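Local structure of 4-amino-4-deoxychorismate lyase (Legionella pneumophila, 3LUL) at residues B[230-244]-B[253-267]. The protein is a pyridoxal-phosphate-dependent enzyme of the class IV aminotransferase fold, with the cofactor covalently bound to the chain. Sequence-based numbering, arbitrary orientation.
Sequences ADAVFLTNSLQGIRR and FEVNHPIIDKLIFLL
R244 leaves its strand with CG beside the backbone N (chi1 -63°) and then runs extended from CG to NE, a course that carries the guanidinium over the start of helix 258-267 to V255 and D261. I242, two residues back on the same face of the strand, has CG1 anti to its carbonyl carbon, which lowers I242 CD1 onto L263 CB at 3.6 Å. This is a beta-hairpin of the larger mixed sheet in a class IV aminotransferase fold, strands 232-237 and 241-248, with the C-terminal helix packed on it. The helix runs nearly antiparallel to segment 241-244, the axes approaching to 8.8 Å.

The I242 side chain crosses that of L267 at about a right angle, I242 CG1 3.7 Å from L267 CD1, while I242 CG2 reaches I260 CG2. From the neighbouring strand F234 slides past I260, with F234 CD2 3.8 Å from I260 CG1, and its ring also lies parallel to that of F181; L206 of helix 201-212 touches both F234 and L263. Before the helix, the chain passes A232 and V233, where V233 CG2 sits over the centre of the F253 ring, a CH-pi contact at 3.8 Å from the centroid.

Waters bridge the two segments ahead of the helix: one accepts from V233 N and donates to E254 O, another links D231 OD2, itself bonded to N185 N, with H257 NE2. H257 caps the helix, its ND1 accepting from I259 N in the ring plane. At the hairpin turn, S238 OG is hydrogen-bonded to phosphate oxygen OP2 of the modified K141.

I260 CG2 lies over one face of the R244 guanidinium. In its plane R244 NH1 donates to V255 O at 3.0 Å. The salt bridge from R244 NH2 to D261 OD1, 2.8 Å long, meets that oxygen on its syn side, 30° out of the carboxylate plane.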
# COMPACT_ATOMS: atom_id res chain seq x y z
N ALA B 230 -10.06 5.28 29.93
CA ALA B 230 -9.18 6.46 30.06
C ALA B 230 -9.91 7.72 30.53
O ALA B 230 -11.09 7.89 30.25
CB ALA B 230 -8.50 6.75 28.72
N ASP B 231 -9.19 8.63 31.20
CA ASP B 231 -9.72 9.94 31.56
C ASP B 231 -9.80 10.84 30.33
O ASP B 231 -10.77 11.61 30.17
CB ASP B 231 -8.89 10.60 32.68
CG ASP B 231 -8.98 9.85 34.00
OD1 ASP B 231 -10.06 9.26 34.28
OD2 ASP B 231 -7.99 9.84 34.76
N ALA B 232 -8.78 10.76 29.48
CA ALA B 232 -8.74 11.48 28.21
C ALA B 232 -7.92 10.70 27.24
O ALA B 232 -7.10 9.87 27.65
CB ALA B 232 -8.14 12.86 28.36
N VAL B 233 -8.13 11.03 25.97
CA VAL B 233 -7.48 10.39 24.86
C VAL B 233 -7.18 11.48 23.88
O VAL B 233 -8.03 12.37 23.63
CB VAL B 233 -8.37 9.34 24.15
CG1 VAL B 233 -7.64 8.72 22.99
CG2 VAL B 233 -8.84 8.23 25.16
N PHE B 234 -6.01 11.40 23.27
CA PHE B 234 -5.62 12.43 22.24
C PHE B 234 -4.64 11.87 21.22
O PHE B 234 -4.03 10.82 21.41
CB PHE B 234 -5.09 13.72 22.90
CG PHE B 234 -3.73 13.59 23.56
CD1 PHE B 234 -2.56 13.71 22.82
CD2 PHE B 234 -3.63 13.34 24.92
CE1 PHE B 234 -1.32 13.62 23.44
CE2 PHE B 234 -2.38 13.23 25.56
CZ PHE B 234 -1.24 13.37 24.82
N LEU B 235 -4.53 12.56 20.10
CA LEU B 235 -3.69 12.11 18.97
C LEU B 235 -2.59 13.10 18.67
O LEU B 235 -2.72 14.27 18.99
CB LEU B 235 -4.55 11.97 17.74
CG LEU B 235 -5.84 11.16 17.89
CD1 LEU B 235 -6.68 11.25 16.60
CD2 LEU B 235 -5.52 9.72 18.24
N THR B 236 -1.53 12.64 18.00
CA THR B 236 -0.41 13.51 17.70
C THR B 236 0.04 13.28 16.26
O THR B 236 0.11 12.15 15.78
CB THR B 236 0.81 13.27 18.66
OG1 THR B 236 1.33 11.94 18.48
CG2 THR B 236 0.44 13.44 20.16
N ASN B 237 0.36 14.38 15.58
CA ASN B 237 1.10 14.36 14.33
C ASN B 237 1.72 15.73 14.05
O ASN B 237 1.46 16.69 14.78
CB ASN B 237 0.27 13.82 13.16
CG ASN B 237 -0.88 14.73 12.76
OD1 ASN B 237 -0.88 15.93 13.02
ND2 ASN B 237 -1.87 14.14 12.08
N SER B 238 2.56 15.80 13.02
CA SER B 238 3.38 17.01 12.81
C SER B 238 2.53 18.15 12.36
O SER B 238 2.79 19.27 12.74
CB SER B 238 4.46 16.77 11.73
OG SER B 238 5.47 15.96 12.21
N LEU B 239 1.52 17.89 11.53
CA LEU B 239 0.70 18.98 11.00
C LEU B 239 -0.31 19.53 11.99
O LEU B 239 -0.53 20.75 12.02
CB LEU B 239 -0.02 18.61 9.70
CG LEU B 239 0.86 18.29 8.52
CD1 LEU B 239 -0.02 17.84 7.33
CD2 LEU B 239 1.75 19.45 8.16
N GLN B 240 -0.92 18.66 12.78
CA GLN B 240 -1.98 19.10 13.68
C GLN B 240 -1.54 19.25 15.13
O GLN B 240 -2.24 19.88 15.89
CB GLN B 240 -3.20 18.15 13.56
CG GLN B 240 -3.97 18.27 12.20
CD GLN B 240 -4.75 19.58 12.03
OE1 GLN B 240 -5.25 20.18 13.02
NE2 GLN B 240 -4.89 20.03 10.77
N GLY B 241 -0.36 18.74 15.49
CA GLY B 241 0.08 18.69 16.87
C GLY B 241 -0.84 17.76 17.63
O GLY B 241 -1.15 16.66 17.16
N ILE B 242 -1.30 18.21 18.77
CA ILE B 242 -2.17 17.42 19.60
C ILE B 242 -3.62 17.71 19.20
O ILE B 242 -4.03 18.90 19.11
CB ILE B 242 -1.94 17.73 21.11
CG1 ILE B 242 -0.62 17.13 21.56
CG2 ILE B 242 -3.11 17.21 21.96
CD1 ILE B 242 -0.20 17.48 22.98
N ARG B 243 -4.38 16.64 19.00
CA ARG B 243 -5.81 16.72 18.66
C ARG B 243 -6.56 15.94 19.73
O ARG B 243 -6.25 14.77 20.02
CB ARG B 243 -6.05 16.13 17.28
CG ARG B 243 -7.48 16.24 16.73
CD ARG B 243 -7.72 17.52 15.90
NE ARG B 243 -9.15 17.71 15.57
CZ ARG B 243 -9.74 17.39 14.41
NH1 ARG B 243 -9.05 16.83 13.41
NH2 ARG B 243 -11.05 17.58 14.24
N ARG B 244 -7.55 16.60 20.33
CA ARG B 244 -8.31 15.98 21.41
C ARG B 244 -9.31 15.01 20.81
O ARG B 244 -9.82 15.25 19.72
CB ARG B 244 -9.03 17.06 22.22
CG ARG B 244 -8.11 18.04 22.92
CD ARG B 244 -8.87 19.25 23.43
NE ARG B 244 -7.95 20.34 23.83
CZ ARG B 244 -7.44 20.54 25.05
NH1 ARG B 244 -7.75 19.76 26.08
NH2 ARG B 244 -6.62 21.58 25.25
N PHE B 253 -15.55 10.75 25.88
CA PHE B 253 -14.55 11.16 26.85
C PHE B 253 -14.65 12.65 27.17
O PHE B 253 -15.06 13.46 26.33
CB PHE B 253 -13.16 10.93 26.27
CG PHE B 253 -12.91 9.51 25.82
CD1 PHE B 253 -12.71 8.52 26.76
CD2 PHE B 253 -12.86 9.20 24.48
CE1 PHE B 253 -12.47 7.21 26.37
CE2 PHE B 253 -12.62 7.91 24.08
CZ PHE B 253 -12.45 6.91 25.04
N GLU B 254 -14.23 13.00 28.39
CA GLU B 254 -13.87 14.37 28.70
C GLU B 254 -12.67 14.75 27.83
O GLU B 254 -11.68 14.00 27.76
CB GLU B 254 -13.53 14.50 30.19
CG GLU B 254 -12.98 15.84 30.60
CD GLU B 254 -13.89 16.99 30.22
OE1 GLU B 254 -15.06 17.02 30.70
OE2 GLU B 254 -13.45 17.86 29.44
N VAL B 255 -12.76 15.90 27.15
CA VAL B 255 -11.70 16.36 26.24
C VAL B 255 -10.64 17.24 26.89
O VAL B 255 -9.55 17.40 26.34
CB VAL B 255 -12.29 17.06 25.00
CG1 VAL B 255 -13.13 16.06 24.18
CG2 VAL B 255 -13.09 18.30 25.38
N ASN B 256 -10.92 17.74 28.09
CA ASN B 256 -9.97 18.62 28.79
C ASN B 256 -9.15 17.87 29.83
O ASN B 256 -9.64 16.97 30.52
CB ASN B 256 -10.72 19.80 29.44
CG ASN B 256 -11.31 20.74 28.40
OD1 ASN B 256 -10.64 21.11 27.41
ND2 ASN B 256 -12.57 21.07 28.57
N HIS B 257 -7.88 18.25 29.92
CA HIS B 257 -6.99 17.76 30.95
C HIS B 257 -5.83 18.73 31.03
O HIS B 257 -5.32 19.16 30.01
CB HIS B 257 -6.50 16.34 30.64
CG HIS B 257 -6.00 15.60 31.85
ND1 HIS B 257 -4.80 15.89 32.47
CD2 HIS B 257 -6.58 14.62 32.58
CE1 HIS B 257 -4.64 15.09 33.50
NE2 HIS B 257 -5.71 14.31 33.59
N PRO B 258 -5.41 19.08 32.26
CA PRO B 258 -4.25 19.98 32.39
C PRO B 258 -2.97 19.47 31.73
O PRO B 258 -2.15 20.27 31.23
CB PRO B 258 -4.07 20.13 33.92
CG PRO B 258 -5.17 19.40 34.56
CD PRO B 258 -6.01 18.70 33.56
N ILE B 259 -2.79 18.14 31.70
CA ILE B 259 -1.63 17.55 31.04
C ILE B 259 -1.62 17.87 29.55
O ILE B 259 -0.60 18.22 28.99
CB ILE B 259 -1.57 16.03 31.29
CG1 ILE B 259 -1.24 15.76 32.78
CG2 ILE B 259 -0.56 15.31 30.34
CD1 ILE B 259 -1.11 14.24 33.15
N ILE B 260 -2.79 17.82 28.94
CA ILE B 260 -2.92 18.16 27.51
C ILE B 260 -2.57 19.63 27.27
O ILE B 260 -1.80 19.94 26.34
CB ILE B 260 -4.32 17.83 26.95
CG1 ILE B 260 -4.58 16.31 27.06
CG2 ILE B 260 -4.44 18.32 25.48
CD1 ILE B 260 -6.00 15.85 26.65
N ASP B 261 -3.06 20.54 28.10
CA ASP B 261 -2.69 21.96 27.93
C ASP B 261 -1.20 22.22 28.09
O ASP B 261 -0.61 22.98 27.32
CB ASP B 261 -3.48 22.89 28.85
CG ASP B 261 -4.97 22.79 28.62
OD1 ASP B 261 -5.39 22.88 27.46
OD2 ASP B 261 -5.71 22.61 29.60
N LYS B 262 -0.59 21.56 29.06
CA LYS B 262 0.86 21.65 29.25
C LYS B 262 1.63 21.14 28.02
O LYS B 262 2.56 21.77 27.55
CB LYS B 262 1.31 20.87 30.50
CG LYS B 262 2.81 21.00 30.72
CD LYS B 262 3.26 20.68 32.14
CE LYS B 262 4.74 21.06 32.33
NZ LYS B 262 5.28 20.71 33.66
N LEU B 263 1.25 19.97 27.52
CA LEU B 263 1.93 19.40 26.35
C LEU B 263 1.76 20.27 25.09
O LEU B 263 2.72 20.47 24.35
CB LEU B 263 1.49 17.97 26.14
CG LEU B 263 1.94 17.02 27.26
CD1 LEU B 263 1.37 15.65 26.98
CD2 LEU B 263 3.47 16.97 27.43
N ILE B 264 0.57 20.83 24.87
CA ILE B 264 0.36 21.78 23.77
C ILE B 264 1.31 22.98 23.89
O ILE B 264 1.98 23.38 22.90
CB ILE B 264 -1.10 22.29 23.73
CG1 ILE B 264 -2.01 21.17 23.24
CG2 ILE B 264 -1.22 23.56 22.83
CD1 ILE B 264 -3.48 21.46 23.38
N PHE B 265 1.43 23.50 25.11
CA PHE B 265 2.32 24.62 25.34
C PHE B 265 3.75 24.25 24.99
O PHE B 265 4.41 24.97 24.24
CB PHE B 265 2.22 25.14 26.78
CG PHE B 265 3.22 26.25 27.08
CD1 PHE B 265 4.50 25.95 27.49
CD2 PHE B 265 2.87 27.58 26.92
CE1 PHE B 265 5.42 26.95 27.75
CE2 PHE B 265 3.79 28.59 27.19
CZ PHE B 265 5.07 28.26 27.60
N LEU B 266 4.21 23.11 25.50
CA LEU B 266 5.60 22.70 25.29
C LEU B 266 5.93 22.43 23.81
O LEU B 266 6.96 22.90 23.30
CB LEU B 266 5.93 21.49 26.16
CG LEU B 266 5.94 21.75 27.67
CD1 LEU B 266 6.06 20.45 28.42
CD2 LEU B 266 7.05 22.75 28.02
N LEU B 267 5.04 21.73 23.12
CA LEU B 267 5.24 21.47 21.68
C LEU B 267 5.30 22.80 20.94
O LEU B 267 6.10 22.94 20.03
CB LEU B 267 4.15 20.58 21.07
CG LEU B 267 4.08 19.14 21.57
CD1 LEU B 267 2.80 18.50 21.01
CD2 LEU B 267 5.31 18.28 21.23
O HOH W 1 -6.23 12.00 35.26
O HOH W 2 -13.37 10.93 30.08
O HOH W 3 -9.88 14.35 31.27
O HOH W 4 -10.29 12.96 25.65
O HOH W 5 -8.46 15.10 24.62
O HOH W 6 -7.59 20.92 28.84